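PDB 4JGW: Ral guanine nucleotide dissociation stimulator-like 2 from Mus musculus, which probably acts as a guanine nucleotide exchange factor and putative Ras or Rap effector, associating with GTP-bound Rap1A and H-Ras in vitro. Local coordinates for residues T82-T87 / P130-S135; A58-L63 / F93-D98; A78-H83 / S123-S128; E216-L221 / S427-L432. All coordinates share one frame; numbering follows the deposited sequence.

Interaction 1 (T82-T87 / P130-S135); sequences THRAFT and PEDFGS
Asp132 reaches across from the short 3-10 turn at 130-132 to meet His83 and Arg84, joining two interhelical loops of the largely helical REM (RasGEF N-terminal) domain. Followed outward, its CB passes 4.1 Å from Arg84 NH2, and CG lies between the two basic residues, 3.9 Å from Arg84 NE. With CG anti to the carbonyl carbon (chi1 -78°), the carboxylate is sent across the gap and its two oxygens go to different partners. OD1 sits over one face of the Arg84 guanidinium, 3.5 Å from NE. Guanidinium and carboxylate are nearly parallel, 5° apart, and the two side chains run alongside each other, pointing opposite ways. No N-H therefore points at OD1, and the salt bridge rests on charge alone. Beyond it the extended Arg84 chain carries NH2 to 3.1 Å from the backbone oxygen of Asp132. The N-H of Arg84 NE is engaged elsewhere, in a hydrogen bond with Thr89 OG1, which also bonds His83 NE2, so a single hydroxyl ties both basic side chains to the start of helix 89-101. OD2, the other carboxylate oxygen, is hydrogen-bonded to the indole NE1 of Trp125, which helps to fix the rotation of the carboxylate. The imidazole of His83 stands steeply to the carboxylate, 76° between planes. At the imidazole rim, in the ring plane, carbon CE1 of His83 comes to 3.1 Å from Asp132 OD2.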
# COMPACT_ATOMS: atom_id res chain seq x y z
N THR A 82 -3.11 0.61 11.72
CA THR A 82 -1.99 1.54 11.96
C THR A 82 -1.20 1.29 13.25
O THR A 82 -0.19 1.96 13.48
CB THR A 82 -2.47 3.02 11.96
OG1 THR A 82 -3.38 3.24 13.04
CG2 THR A 82 -3.14 3.38 10.63
N HIS A 83 -1.63 0.33 14.07
CA HIS A 83 -1.07 0.16 15.42
C HIS A 83 0.45 -0.06 15.48
O HIS A 83 1.10 0.36 16.43
CB HIS A 83 -1.82 -0.92 16.21
CG HIS A 83 -1.45 -2.33 15.83
ND1 HIS A 83 -1.98 -2.97 14.74
CD2 HIS A 83 -0.61 -3.22 16.42
CE1 HIS A 83 -1.49 -4.19 14.66
NE2 HIS A 83 -0.66 -4.37 15.67
N ARG A 84 1.00 -0.71 14.46
CA ARG A 84 2.43 -1.02 14.42
C ARG A 84 3.30 0.22 14.24
O ARG A 84 4.53 0.15 14.36
CB ARG A 84 2.74 -2.06 13.34
CG ARG A 84 2.22 -3.44 13.67
CD ARG A 84 2.88 -4.49 12.80
NE ARG A 84 2.76 -5.82 13.41
CZ ARG A 84 3.53 -6.86 13.12
NH1 ARG A 84 4.49 -6.75 12.21
NH2 ARG A 84 3.33 -8.01 13.74
N ALA A 85 2.67 1.36 13.96
CA ALA A 85 3.38 2.63 13.82
C ALA A 85 3.71 3.27 15.17
O ALA A 85 4.67 4.04 15.27
CB ALA A 85 2.59 3.59 12.94
N PHE A 86 2.91 2.97 16.19
CA PHE A 86 3.08 3.58 17.52
C PHE A 86 3.16 2.59 18.68
O PHE A 86 3.62 2.94 19.77
CB PHE A 86 2.00 4.65 17.78
CG PHE A 86 0.58 4.14 17.64
CD1 PHE A 86 -0.10 3.63 18.74
CD2 PHE A 86 -0.08 4.19 16.41
CE1 PHE A 86 -1.41 3.17 18.62
CE2 PHE A 86 -1.39 3.73 16.28
CZ PHE A 86 -2.05 3.22 17.39
N THR A 87 2.69 1.36 18.45
CA THR A 87 2.81 0.28 19.44
C THR A 87 3.25 -1.00 18.74
O THR A 87 3.84 -0.94 17.65
CB THR A 87 1.50 0.11 20.29
OG1 THR A 87 1.71 -0.88 21.31
CG2 THR A 87 0.30 -0.29 19.43
N PRO A 130 -3.51 -11.14 8.96
CA PRO A 130 -3.02 -12.41 9.52
C PRO A 130 -1.52 -12.42 9.81
O PRO A 130 -1.08 -13.13 10.72
CB PRO A 130 -3.38 -13.43 8.43
CG PRO A 130 -3.51 -12.64 7.18
CD PRO A 130 -4.04 -11.30 7.60
N GLU A 131 -0.76 -11.64 9.05
CA GLU A 131 0.70 -11.57 9.17
C GLU A 131 1.17 -10.95 10.49
O GLU A 131 2.34 -11.10 10.87
CB GLU A 131 1.32 -10.83 7.98
CG GLU A 131 1.12 -11.50 6.62
CD GLU A 131 -0.19 -11.12 5.93
OE1 GLU A 131 -0.96 -10.29 6.48
OE2 GLU A 131 -0.46 -11.65 4.84
N ASP A 132 0.27 -10.25 11.18
CA ASP A 132 0.56 -9.65 12.48
C ASP A 132 0.81 -10.70 13.56
O ASP A 132 1.59 -10.48 14.49
CB ASP A 132 -0.58 -8.73 12.93
CG ASP A 132 -0.57 -7.38 12.22
OD1 ASP A 132 0.25 -7.17 11.31
OD2 ASP A 132 -1.39 -6.52 12.60
N PHE A 133 0.15 -11.85 13.42
CA PHE A 133 0.19 -12.91 14.43
C PHE A 133 1.20 -14.00 14.09
O PHE A 133 1.20 -14.55 12.99
CB PHE A 133 -1.21 -13.52 14.62
CG PHE A 133 -2.25 -12.52 15.03
CD1 PHE A 133 -3.03 -11.87 14.07
CD2 PHE A 133 -2.46 -12.23 16.37
CE1 PHE A 133 -4.00 -10.94 14.45
CE2 PHE A 133 -3.43 -11.30 16.76
CZ PHE A 133 -4.20 -10.66 15.80
N GLY A 134 2.06 -14.31 15.06
CA GLY A 134 3.07 -15.35 14.91
C GLY A 134 3.46 -15.98 16.23
O GLY A 134 2.60 -16.28 17.07
N SER A 135 4.76 -16.17 16.42
CA SER A 135 5.30 -16.78 17.63
C SER A 135 5.38 -15.79 18.79
O SER A 135 5.34 -16.18 19.95
CB SER A 135 6.69 -17.37 17.35
OG SER A 135 7.32 -17.82 18.54

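Interaction 2 (A58-L63 / F93-D98); sequences ALVRHL and FGLVAD
Val60 lays its CG1 methyl over one face of the flat peptide group that links Leu95 to Val96, offset toward the carbonyl end and 3.5 Å from Leu95 O. The aromatic rings of the two segments turn elsewhere: His62 meets Phe75 and, on strand 24-33, Phe26 edge-to-face, and Phe93 leaves its helix on the side remote from Val60. The side chains that meet between 58-63 and 93-98 are all aliphatic. CG1 of Val60 is anti to the backbone N (chi1 171°), which spreads the two methyls over neighbouring residues of the other helix. CG2 takes the Leu95 side, 3.8 Å from Leu95 CB, with the two side chains crossing at about a right angle. CG1 faces Val96, 4.2 Å from its CG2. That same Val96 methyl also receives Leu63 CD1 at 4.3 Å, so one turn of helix 58-63 straddles it with Val60 and Leu63. The axes of the two short helical segments approach to 9.7 Å and cross at -65°, steep enough to confine the touch to these few residues. Within the REM domain, helix 56-63 follows directly on strand 46-54. Leu63 continues onto Phe75, Thr76 and Leu79 of helix 75-82. On its other flank, helix 89-101 is held to helix 138-151 by Phe93 against Gln140 and Leu144 and by a salt bridge from Asp98 to Arg143.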
# COMPACT_ATOMS: atom_id res chain seq x y z
N ALA A 58 -6.53 3.73 26.97
CA ALA A 58 -7.83 4.33 26.66
C ALA A 58 -8.30 3.94 25.26
O ALA A 58 -9.51 3.80 25.02
CB ALA A 58 -7.77 5.84 26.80
N LEU A 59 -7.36 3.77 24.34
CA LEU A 59 -7.66 3.30 22.99
C LEU A 59 -8.28 1.91 23.03
O LEU A 59 -9.24 1.63 22.30
CB LEU A 59 -6.41 3.30 22.10
CG LEU A 59 -5.65 4.60 21.82
CD1 LEU A 59 -4.57 4.37 20.77
CD2 LEU A 59 -6.57 5.73 21.38
N VAL A 60 -7.74 1.05 23.90
CA VAL A 60 -8.22 -0.32 24.06
C VAL A 60 -9.61 -0.38 24.72
O VAL A 60 -10.43 -1.22 24.36
CB VAL A 60 -7.19 -1.20 24.83
CG1 VAL A 60 -7.77 -2.57 25.18
CG2 VAL A 60 -5.92 -1.36 23.99
N ARG A 61 -9.86 0.52 25.68
CA ARG A 61 -11.18 0.65 26.31
C ARG A 61 -12.24 1.01 25.27
O ARG A 61 -13.31 0.41 25.23
CB ARG A 61 -11.18 1.68 27.44
CG ARG A 61 -10.51 1.22 28.72
CD ARG A 61 -10.86 2.13 29.91
NE ARG A 61 -10.26 3.46 29.81
CZ ARG A 61 -9.04 3.78 30.27
NH1 ARG A 61 -8.28 2.87 30.86
NH2 ARG A 61 -8.59 5.02 30.12
N HIS A 62 -11.91 1.98 24.42
CA HIS A 62 -12.77 2.40 23.31
C HIS A 62 -12.91 1.28 22.27
O HIS A 62 -13.98 1.08 21.70
CB HIS A 62 -12.21 3.68 22.69
CG HIS A 62 -13.11 4.32 21.67
ND1 HIS A 62 -14.39 4.74 21.96
CD2 HIS A 62 -12.89 4.64 20.38
CE1 HIS A 62 -14.93 5.28 20.88
NE2 HIS A 62 -14.04 5.23 19.90
N LEU A 63 -11.82 0.55 22.04
CA LEU A 63 -11.80 -0.59 21.11
C LEU A 63 -12.83 -1.65 21.50
O LEU A 63 -13.53 -2.18 20.64
CB LEU A 63 -10.41 -1.23 21.09
CG LEU A 63 -9.75 -1.78 19.81
CD1 LEU A 63 -8.82 -2.95 20.18
CD2 LEU A 63 -10.73 -2.20 18.73
N PHE A 93 -2.29 -6.79 21.84
CA PHE A 93 -2.92 -8.05 22.25
C PHE A 93 -2.91 -8.18 23.77
O PHE A 93 -3.91 -8.58 24.37
CB PHE A 93 -2.17 -9.23 21.62
CG PHE A 93 -2.99 -10.48 21.46
CD1 PHE A 93 -2.54 -11.50 20.63
CD2 PHE A 93 -4.20 -10.65 22.13
CE1 PHE A 93 -3.28 -12.67 20.47
CE2 PHE A 93 -4.94 -11.82 21.97
CZ PHE A 93 -4.48 -12.83 21.14
N GLY A 94 -1.78 -7.83 24.39
CA GLY A 94 -1.63 -7.87 25.84
C GLY A 94 -2.58 -6.94 26.57
O GLY A 94 -3.16 -7.31 27.59
N LEU A 95 -2.75 -5.73 26.04
CA LEU A 95 -3.65 -4.74 26.63
C LEU A 95 -5.13 -5.12 26.47
O LEU A 95 -5.96 -4.73 27.29
CB LEU A 95 -3.39 -3.35 26.05
CG LEU A 95 -2.04 -2.72 26.40
CD1 LEU A 95 -1.73 -1.59 25.44
CD2 LEU A 95 -2.00 -2.23 27.84
N VAL A 96 -5.43 -5.86 25.40
CA VAL A 96 -6.77 -6.43 25.22
C VAL A 96 -7.01 -7.49 26.28
O VAL A 96 -8.06 -7.51 26.93
CB VAL A 96 -6.95 -7.01 23.79
CG1 VAL A 96 -8.22 -7.85 23.69
CG2 VAL A 96 -6.99 -5.89 22.76
N ALA A 97 -6.02 -8.37 26.47
CA ALA A 97 -6.07 -9.40 27.52
C ALA A 97 -6.09 -8.78 28.91
O ALA A 97 -6.74 -9.31 29.81
CB ALA A 97 -4.89 -10.35 27.38
N ASP A 98 -5.39 -7.65 29.08
CA ASP A 98 -5.44 -6.88 30.33
C ASP A 98 -6.85 -6.40 30.64
O ASP A 98 -7.36 -6.62 31.74
CB ASP A 98 -4.50 -5.67 30.25
CG ASP A 98 -3.05 -6.02 30.54
OD1 ASP A 98 -2.76 -7.20 30.83
OD2 ASP A 98 -2.20 -5.11 30.48

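Interaction 3 (A78-H83 / S123-S128); sequences ALLATH and STWLAS
Leu80 presses its CD2 methyl onto one face of the Trp125 indole, 3.6 Å from Trp125 CG. The methyl lies 3.9 Å from the centroid of the five-membered ring and 25° off its normal, a CH-pi contact. Its sister methyl, CD1, stays beside the Trp125 backbone, 3.8 Å from Trp125 CA, and brushes Thr124 CG2. Farther along the indole, the edge of the six-membered ring is turned toward the face of His83 in an offset edge-to-face pair, planes 85° apart; Trp125 CZ2 comes to 3.5 Å from His83 NE2, a nitrogen hydrogen-bonded to Thr89 OG1. The next shell sets both rings. In Trp125, CG is anti to the backbone N (chi1 -172°), which projects the indole from helix 108-128 toward the end of helix 75-82, and its NE1 is hydrogen-bonded to Asp132. His83 gives ND1 to Leu80 O at 2.9 Å; the acceptor lies in the imidazole plane, whereas the donor stands above the carbonyl plane. Leu80 thus both packs on the indole and orients the histidine. Each helix is tied up near its end by a hydroxyl folding back on a carbonyl, Thr82 OG1 to Ala78 O at 2.7 Å and Ser128 OG to Thr124 O. Phe133, Thr89 and Leu92 also pack against the indole. A tryptophan wedged between successive helices in this way forms part of the hydrophobic core of the helical REM domain.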
# COMPACT_ATOMS: atom_id res chain seq x y z
N ALA A 78 -9.04 1.45 11.66
CA ALA A 78 -7.91 2.37 11.67
C ALA A 78 -6.86 1.98 12.70
O ALA A 78 -5.67 1.97 12.39
CB ALA A 78 -8.37 3.81 11.88
N LEU A 79 -7.30 1.67 13.92
CA LEU A 79 -6.38 1.27 14.99
C LEU A 79 -5.67 -0.03 14.63
O LEU A 79 -4.45 -0.12 14.74
CB LEU A 79 -7.12 1.11 16.33
CG LEU A 79 -6.42 1.43 17.67
CD1 LEU A 79 -7.17 0.79 18.83
CD2 LEU A 79 -4.95 1.05 17.75
N LEU A 80 -6.45 -1.01 14.18
CA LEU A 80 -5.91 -2.32 13.81
C LEU A 80 -4.92 -2.25 12.65
O LEU A 80 -3.96 -3.01 12.61
CB LEU A 80 -7.03 -3.32 13.48
CG LEU A 80 -7.95 -3.78 14.62
CD1 LEU A 80 -9.03 -4.72 14.10
CD2 LEU A 80 -7.18 -4.42 15.78
N ALA A 81 -5.16 -1.32 11.72
CA ALA A 81 -4.30 -1.17 10.54
C ALA A 81 -3.03 -0.37 10.82
O ALA A 81 -1.99 -0.64 10.21
CB ALA A 81 -5.09 -0.54 9.40
N THR A 82 -3.11 0.61 11.72
CA THR A 82 -1.99 1.54 11.96
C THR A 82 -1.20 1.29 13.25
O THR A 82 -0.19 1.96 13.48
CB THR A 82 -2.47 3.02 11.96
OG1 THR A 82 -3.38 3.24 13.04
CG2 THR A 82 -3.14 3.38 10.63
N HIS A 83 -1.63 0.33 14.07
CA HIS A 83 -1.07 0.16 15.42
C HIS A 83 0.45 -0.06 15.48
O HIS A 83 1.10 0.36 16.43
CB HIS A 83 -1.82 -0.92 16.21
CG HIS A 83 -1.45 -2.33 15.83
ND1 HIS A 83 -1.98 -2.97 14.74
CD2 HIS A 83 -0.61 -3.22 16.42
CE1 HIS A 83 -1.49 -4.19 14.66
NE2 HIS A 83 -0.66 -4.37 15.67
N SER A 123 -11.17 -11.34 15.69
CA SER A 123 -11.49 -12.03 14.44
C SER A 123 -11.28 -11.12 13.23
O SER A 123 -10.68 -11.53 12.23
CB SER A 123 -12.92 -12.61 14.46
OG SER A 123 -13.89 -11.59 14.67
N THR A 124 -11.76 -9.88 13.33
CA THR A 124 -11.54 -8.88 12.28
C THR A 124 -10.04 -8.61 12.08
O THR A 124 -9.57 -8.59 10.94
CB THR A 124 -12.30 -7.56 12.58
OG1 THR A 124 -13.70 -7.82 12.66
CG2 THR A 124 -12.05 -6.52 11.50
N TRP A 125 -9.32 -8.44 13.18
CA TRP A 125 -7.86 -8.24 13.17
C TRP A 125 -7.13 -9.38 12.46
O TRP A 125 -6.28 -9.14 11.60
CB TRP A 125 -7.35 -8.07 14.61
CG TRP A 125 -5.90 -7.66 14.76
CD1 TRP A 125 -5.01 -7.33 13.77
CD2 TRP A 125 -5.19 -7.48 16.00
NE1 TRP A 125 -3.80 -6.99 14.31
CE2 TRP A 125 -3.88 -7.07 15.67
CE3 TRP A 125 -5.53 -7.64 17.35
CZ2 TRP A 125 -2.91 -6.82 16.65
CZ3 TRP A 125 -4.57 -7.39 18.32
CH2 TRP A 125 -3.27 -6.99 17.96
N LEU A 126 -7.47 -10.61 12.82
CA LEU A 126 -6.85 -11.80 12.25
C LEU A 126 -7.19 -11.96 10.77
O LEU A 126 -6.33 -12.30 9.96
CB LEU A 126 -7.25 -13.05 13.04
CG LEU A 126 -6.73 -14.42 12.60
CD1 LEU A 126 -5.21 -14.48 12.63
CD2 LEU A 126 -7.33 -15.49 13.49
N ALA A 127 -8.45 -11.70 10.42
CA ALA A 127 -8.91 -11.78 9.04
C ALA A 127 -8.28 -10.69 8.16
O ALA A 127 -7.84 -10.97 7.04
CB ALA A 127 -10.43 -11.71 8.97
N SER A 128 -8.21 -9.47 8.69
CA SER A 128 -7.63 -8.34 7.97
C SER A 128 -6.10 -8.41 7.88
O SER A 128 -5.53 -8.18 6.81
CB SER A 128 -8.04 -7.01 8.61
OG SER A 128 -9.44 -6.81 8.53

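Interaction 4 (E216-L221 / S427-L432); sequences ELFLNL and SELLRL
Phe218 and Leu221, which both pack against Leu429, also offer their backbone oxygens to one donor: NE2 of Gln433, just beyond 427-432, is hydrogen-bonded to Phe218 O and Leu221 O. This double grip ties the end of helix 203-219 to helix 416-436. Phe218 O receives in addition a weak bond from Leu221 N, at 3.4 Å, where the chain leaves the helix. Beside this polar clasp, the ring of Phe218 does most of the packing. CG is anti to the backbone N (chi1 177°), so the ring extends from its helix with the far rim foremost. CZ touches Leu432 CB at 3.7 Å, while CE2 lies 3.4 Å from Leu432 O, which sits at the ring edge, in plane. The polarised C-H rim thus faces a carbonyl oxygen, an approach that is probably mildly favourable electrostatically. On the other side of CZ, CE1 is 4.0 Å from Leu429 CD1. Leu429 serves two neighbours, since its second methyl, CD2, meets Leu221 CD2 at 4.2 Å. All four residues are buried, and the contact lies near the centre of the chain, in the CDC25-homology (Ras-GEF) domain. Helix 392-404 adds Phe394 against Leu429 and Leu432; with helix 416-436 it is consistent with the helical hairpin of Ras-family exchange factors, so Phe218 probably packs at its base. Leu221 reaches Ser245 and Val246 of helix 244-264, and short strand 414-415, just ahead of helix 416-436, pairs with strand 46-54.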
# COMPACT_ATOMS: atom_id res chain seq x y z
N GLU A 216 0.78 -9.22 -8.70
CA GLU A 216 0.91 -10.15 -7.57
C GLU A 216 1.70 -9.56 -6.41
O GLU A 216 1.41 -9.86 -5.25
CB GLU A 216 1.46 -11.52 -8.01
CG GLU A 216 2.90 -11.55 -8.50
CD GLU A 216 3.42 -12.97 -8.77
OE1 GLU A 216 2.70 -13.95 -8.48
OE2 GLU A 216 4.55 -13.10 -9.28
N LEU A 217 2.67 -8.70 -6.72
CA LEU A 217 3.39 -7.94 -5.69
C LEU A 217 2.49 -6.92 -5.02
O LEU A 217 2.54 -6.74 -3.80
CB LEU A 217 4.63 -7.25 -6.28
CG LEU A 217 5.82 -8.14 -6.63
CD1 LEU A 217 6.80 -7.38 -7.50
CD2 LEU A 217 6.53 -8.68 -5.39
N PHE A 218 1.65 -6.25 -5.81
CA PHE A 218 0.71 -5.27 -5.26
C PHE A 218 -0.37 -5.94 -4.41
O PHE A 218 -0.84 -5.36 -3.43
CB PHE A 218 0.09 -4.42 -6.38
CG PHE A 218 -0.94 -3.44 -5.89
CD1 PHE A 218 -0.60 -2.45 -4.96
CD2 PHE A 218 -2.25 -3.50 -6.35
CE1 PHE A 218 -1.55 -1.55 -4.50
CE2 PHE A 218 -3.21 -2.60 -5.89
CZ PHE A 218 -2.86 -1.62 -4.97
N LEU A 219 -0.75 -7.17 -4.78
CA LEU A 219 -1.70 -7.95 -4.00
C LEU A 219 -1.10 -8.48 -2.70
O LEU A 219 -1.81 -8.64 -1.70
CB LEU A 219 -2.27 -9.12 -4.82
CG LEU A 219 -3.30 -8.78 -5.89
CD1 LEU A 219 -3.76 -10.04 -6.62
CD2 LEU A 219 -4.49 -8.05 -5.28
N ASN A 220 0.21 -8.74 -2.72
CA ASN A 220 0.93 -9.19 -1.53
C ASN A 220 1.38 -8.03 -0.63
O ASN A 220 1.99 -8.25 0.42
CB ASN A 220 2.13 -10.06 -1.93
CG ASN A 220 1.73 -11.43 -2.46
OD1 ASN A 220 0.88 -12.11 -1.88
ND2 ASN A 220 2.34 -11.84 -3.57
N LEU A 221 1.09 -6.81 -1.05
CA LEU A 221 1.46 -5.61 -0.29
C LEU A 221 0.66 -5.51 1.01
O LEU A 221 -0.57 -5.58 1.01
CB LEU A 221 1.26 -4.35 -1.13
CG LEU A 221 1.62 -3.00 -0.49
CD1 LEU A 221 3.13 -2.79 -0.45
CD2 LEU A 221 0.96 -1.86 -1.23
N SER A 427 -7.04 2.74 2.97
CA SER A 427 -8.29 2.20 2.41
C SER A 427 -8.36 2.38 0.89
O SER A 427 -8.98 1.57 0.21
CB SER A 427 -9.52 2.82 3.10
OG SER A 427 -9.65 4.20 2.80
N GLU A 428 -7.73 3.44 0.39
CA GLU A 428 -7.58 3.64 -1.06
C GLU A 428 -6.75 2.51 -1.66
O GLU A 428 -7.08 1.99 -2.73
CB GLU A 428 -6.89 4.98 -1.35
CG GLU A 428 -7.71 6.22 -1.03
CD GLU A 428 -6.90 7.50 -1.17
OE1 GLU A 428 -6.05 7.59 -2.08
OE2 GLU A 428 -7.12 8.43 -0.36
N LEU A 429 -5.69 2.13 -0.96
CA LEU A 429 -4.81 1.05 -1.38
C LEU A 429 -5.56 -0.29 -1.34
O LEU A 429 -5.41 -1.11 -2.25
CB LEU A 429 -3.58 1.01 -0.46
CG LEU A 429 -2.14 1.01 -1.02
CD1 LEU A 429 -1.97 1.82 -2.30
CD2 LEU A 429 -1.18 1.53 0.06
N LEU A 430 -6.38 -0.48 -0.31
CA LEU A 430 -7.23 -1.67 -0.18
C LEU A 430 -8.24 -1.80 -1.32
O LEU A 430 -8.46 -2.90 -1.84
CB LEU A 430 -7.97 -1.69 1.16
CG LEU A 430 -7.20 -2.03 2.44
CD1 LEU A 430 -8.03 -1.66 3.66
CD2 LEU A 430 -6.81 -3.50 2.48
N ARG A 431 -8.85 -0.68 -1.71
CA ARG A 431 -9.82 -0.69 -2.81
C ARG A 431 -9.13 -0.88 -4.17
O ARG A 431 -9.74 -1.40 -5.11
CB ARG A 431 -10.68 0.58 -2.81
CG ARG A 431 -10.18 1.70 -3.70
CD ARG A 431 -11.16 2.85 -3.80
NE ARG A 431 -11.05 3.54 -5.09
CZ ARG A 431 -10.14 4.47 -5.38
NH1 ARG A 431 -9.23 4.84 -4.49
NH2 ARG A 431 -10.14 5.02 -6.59
N LEU A 432 -7.87 -0.47 -4.28
CA LEU A 432 -7.11 -0.69 -5.50
C LEU A 432 -6.65 -2.14 -5.59
O LEU A 432 -6.47 -2.67 -6.69
CB LEU A 432 -5.92 0.28 -5.60
CG LEU A 432 -6.26 1.74 -5.93
CD1 LEU A 432 -5.08 2.64 -5.61
CD2 LEU A 432 -6.70 1.92 -7.39

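Interactions 1, 2 and 3 lie together in the REM domain, whereas interaction 4 belongs to the CDC25-homology domain and touches none of them. Interactions 1 and 3 share Thr82 and His83, and an Asp132-Trp125 bond joins the partly exposed, charged loop contact to the buried aromatic one. Interaction 2, also buried, with aliphatic side chains, borders both: Leu63 packs on Leu79 of 78-83, and Phe93 touches Phe133 of 130-135. Interaction 4 resembles 2 and 3 in burial, adding an aromatic rim against a carbonyl. Helix 416-436 bridges the domains, carrying 427-432 while its earlier residues Arg419 and Phe423 contact Thr82 and Ala78.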